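Side-chain contact in AceL NrdHF-1-1 Intein (PDB 6ZGQ), which is a splice-inactive variant of a naturally split class 3 intein, a protein element that normally excises itself while joining its flanking segments: residues Gln68-Ser71 and Pro72-Met76. Sequence-based numbering, arbitrary orientation. Where two conformers were deposited one is given.
Sequences QKVS and PNHRM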
ATOM      1  N   GLN A  68       0.615  -6.654   2.910  1.00  9.02           N
ATOM      2  CA  GLN A  68      -0.497  -5.828   2.412  1.00  8.79           C
ATOM      3  C   GLN A  68      -1.709  -6.738   2.137  1.00  8.71           C
ATOM      4  O   GLN A  68      -1.540  -7.851   1.619  1.00  8.48           O
ATOM      5  CB  GLN A  68      -0.071  -5.039   1.165  1.00  8.37           C
ATOM      6  CG  GLN A  68       1.045  -4.046   1.467  1.00  9.10           C
ATOM      7  CD  GLN A  68       1.333  -3.070   0.348  1.00 10.26           C
ATOM      8  OE1 GLN A  68       0.695  -3.083  -0.708  1.00 10.16           O
ATOM      9  NE2 GLN A  68       2.313  -2.206   0.581  1.00  9.80           N
ATOM     10  N   LYS A  69      -2.892  -6.268   2.550  1.00  8.94           N
ATOM     11  CA  LYS A  69      -4.178  -6.936   2.333  1.00  9.84           C
ATOM     12  C   LYS A  69      -5.029  -5.955   1.512  1.00  9.56           C
ATOM     13  O   LYS A  69      -5.442  -4.907   2.027  1.00 10.65           O
ATOM     14  CB  LYS A  69      -4.810  -7.309   3.686  1.00 10.81           C
ATOM     15  CG  LYS A  69      -3.957  -8.287   4.495  1.00 11.45           C
ATOM     16  CD  LYS A  69      -4.598  -8.691   5.815  1.00 13.97           C
ATOM     17  CE  LYS A  69      -3.631  -9.455   6.707  1.00 14.96           C
ATOM     18  NZ  LYS A  69      -2.755  -8.539   7.490  1.00 18.48           N
ATOM     19  N   VAL A  70      -5.225  -6.278   0.233  1.00  8.98           N
ATOM     20  CA  VAL A  70      -5.733  -5.332  -0.764  1.00  9.16           C
ATOM     21  C   VAL A  70      -6.862  -5.970  -1.600  1.00  9.16           C
ATOM     22  O   VAL A  70      -6.981  -7.207  -1.637  1.00  8.79           O
ATOM     23  CB  VAL A  70      -4.559  -4.841  -1.654  1.00  9.01           C
ATOM     24  CG1 VAL A  70      -3.377  -4.400  -0.792  1.00  8.98           C
ATOM     25  CG2 VAL A  70      -4.103  -5.917  -2.633  1.00  9.34           C
ATOM     26  N   SER A  71      -7.682  -5.125  -2.235  0.53  9.25           N
ATOM     27  CA  SER A  71      -8.724  -5.563  -3.179  0.53  9.41           C
ATOM     28  C   SER A  71      -8.073  -6.054  -4.478  0.53  9.75           C
ATOM     29  O   SER A  71      -6.934  -5.701  -4.765  0.53 10.13           O
ATOM     30  CB  SER A  71      -9.695  -4.417  -3.471  0.53  9.42           C
ATOM     31  OG  SER A  71     -10.273  -3.936  -2.272  0.53  9.55           O
ATOM     32  N   PRO A  72      -8.787  -6.875  -5.273  1.00  9.97           N
ATOM     33  CA  PRO A  72      -8.245  -7.370  -6.546  1.00 10.19           C
ATOM     34  C   PRO A  72      -7.633  -6.308  -7.481  1.00 11.25           C
ATOM     35  O   PRO A  72      -6.593  -6.584  -8.084  1.00 10.93           O
ATOM     36  CB  PRO A  72      -9.460  -8.023  -7.210  1.00  9.67           C
ATOM     37  CG  PRO A  72     -10.303  -8.476  -6.063  1.00 10.18           C
ATOM     38  CD  PRO A  72     -10.130  -7.422  -5.002  1.00  9.81           C
ATOM     39  N   ASN A  73      -8.257  -5.124  -7.564  1.00 10.51           N
ATOM     40  CA  ASN A  73      -7.855  -4.053  -8.502  1.00 10.94           C
ATOM     41  C   ASN A  73      -7.063  -2.945  -7.813  1.00  9.86           C
ATOM     42  O   ASN A  73      -6.882  -1.880  -8.406  1.00 11.12           O
ATOM     43  CB  ASN A  73      -9.066  -3.434  -9.220  1.00 12.07           C
ATOM     44  CG  ASN A  73      -9.840  -4.446 -10.034  1.00 13.63           C
ATOM     45  OD1 ASN A  73      -9.255  -5.268 -10.736  1.00 14.94           O
ATOM     46  ND2 ASN A  73     -11.155  -4.394  -9.946  1.00 16.40           N
ATOM     47  N   HIS A  74      -6.609  -3.193  -6.579  1.00  9.41           N
ATOM     48  CA  HIS A  74      -5.696  -2.286  -5.866  1.00  8.26           C
ATOM     49  C   HIS A  74      -4.361  -2.215  -6.612  1.00  8.41           C
ATOM     50  O   HIS A  74      -3.881  -3.246  -7.102  1.00  8.83           O
ATOM     51  CB  HIS A  74      -5.453  -2.741  -4.432  1.00  7.70           C
ATOM     52  CG  HIS A  74      -4.564  -1.813  -3.682  1.00  7.78           C
ATOM     53  ND1 HIS A  74      -4.977  -0.559  -3.293  1.00  7.58           N
ATOM     54  CD2 HIS A  74      -3.277  -1.932  -3.284  1.00  7.62           C
ATOM     55  CE1 HIS A  74      -3.988   0.046  -2.664  1.00  7.37           C
ATOM     56  NE2 HIS A  74      -2.941  -0.760  -2.654  1.00  7.46           N
ATOM     57  N   ARG A  75      -3.785  -1.012  -6.701  1.00  7.77           N
ATOM     58  CA  ARG A  75      -2.516  -0.782  -7.396  1.00  7.94           C
ATOM     59  C   ARG A  75      -1.363  -1.185  -6.465  1.00  8.04           C
ATOM     60  O   ARG A  75      -1.210  -0.599  -5.382  1.00  8.26           O
ATOM     61  CB  ARG A  75      -2.408   0.684  -7.848  1.00  7.80           C
ATOM     62  CG  ARG A  75      -3.390   1.045  -8.960  1.00  8.36           C
ATOM     63  CD  ARG A  75      -3.516   2.544  -9.174  1.00  8.63           C
ATOM     64  NE  ARG A  75      -2.249   3.150  -9.603  1.00 10.06           N
ATOM     65  CZ  ARG A  75      -1.469   3.941  -8.859  1.00  9.72           C
ATOM     66  NH1 ARG A  75      -1.794   4.270  -7.617  1.00  9.40           N
ATOM     67  NH2 ARG A  75      -0.341   4.421  -9.367  1.00 11.01           N
ATOM     68  N   MET A  76      -0.613  -2.224  -6.856  1.00  8.41           N
ATOM     69  CA  MET A  76       0.619  -2.622  -6.168  1.00  8.54           C
ATOM     70  C   MET A  76       1.759  -1.820  -6.785  1.00  8.89           C
ATOM     71  O   MET A  76       1.772  -1.640  -8.008  1.00 10.03           O
ATOM     72  CB  MET A  76       0.871  -4.125  -6.306  1.00  9.19           C
ATOM     73  CG  MET A  76      -0.234  -4.978  -5.704  1.00  8.66           C
ATOM     74  SD  MET A  76      -0.516  -4.597  -3.966  1.00  9.93           S
ATOM     75  CE  MET A  76       0.956  -5.311  -3.234  1.00  9.96           C
TER
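V70 and H74 meet where the chain leaves strand 66-70 and turns toward strand 75-80. The imidazole crosses the valine side chain at about a right angle: CD2 of H74 lies 3.5 Å from CG1 of V70, an oblique approach. Beta-branched valine suits a strand, and its two methyls serve different neighbours: CG1 meets the ring, and CG2 reaches the sulfur of M76, 4.0 Å from SD.

The reversal is a type I beta turn from S71 to H74, closed by the hydrogen bond from H74 N to S71 O (3.1 Å, N-H...O angle 161°). Small, polar S71 suits the opening position: its CB packs tightly against P72 CD (3.4 Å), and its strongest polar partner is A7, outside the contact. P72 fits the second position because its ring restrains phi, here -49°. The S-P-N-H sequence resembles the block B motif of inteins, consistent with a Hint-type fold in which this histidine probably lies near the N-terminal splice junction.

CG of H74 is anti to the backbone N (chi1 -178°), which turns the ring back toward V70, and CB rests 3.3 Å from S71 O. At the ring edge, in plane, lies M76 SD, whose flexible, bent chain also brings CE to 3.4 Å from Q68 OE1. Both Q68 OE1 and H74 NE2 hydrogen-bond to T153 OG1, tying strand 66-70 and the turn that follows it to strand 150-154. An alanine in place of H74 would lose the ring, and would probably leave T153 OG1 without one of its hydrogen-bond mates and open a gap beside V70 CG1.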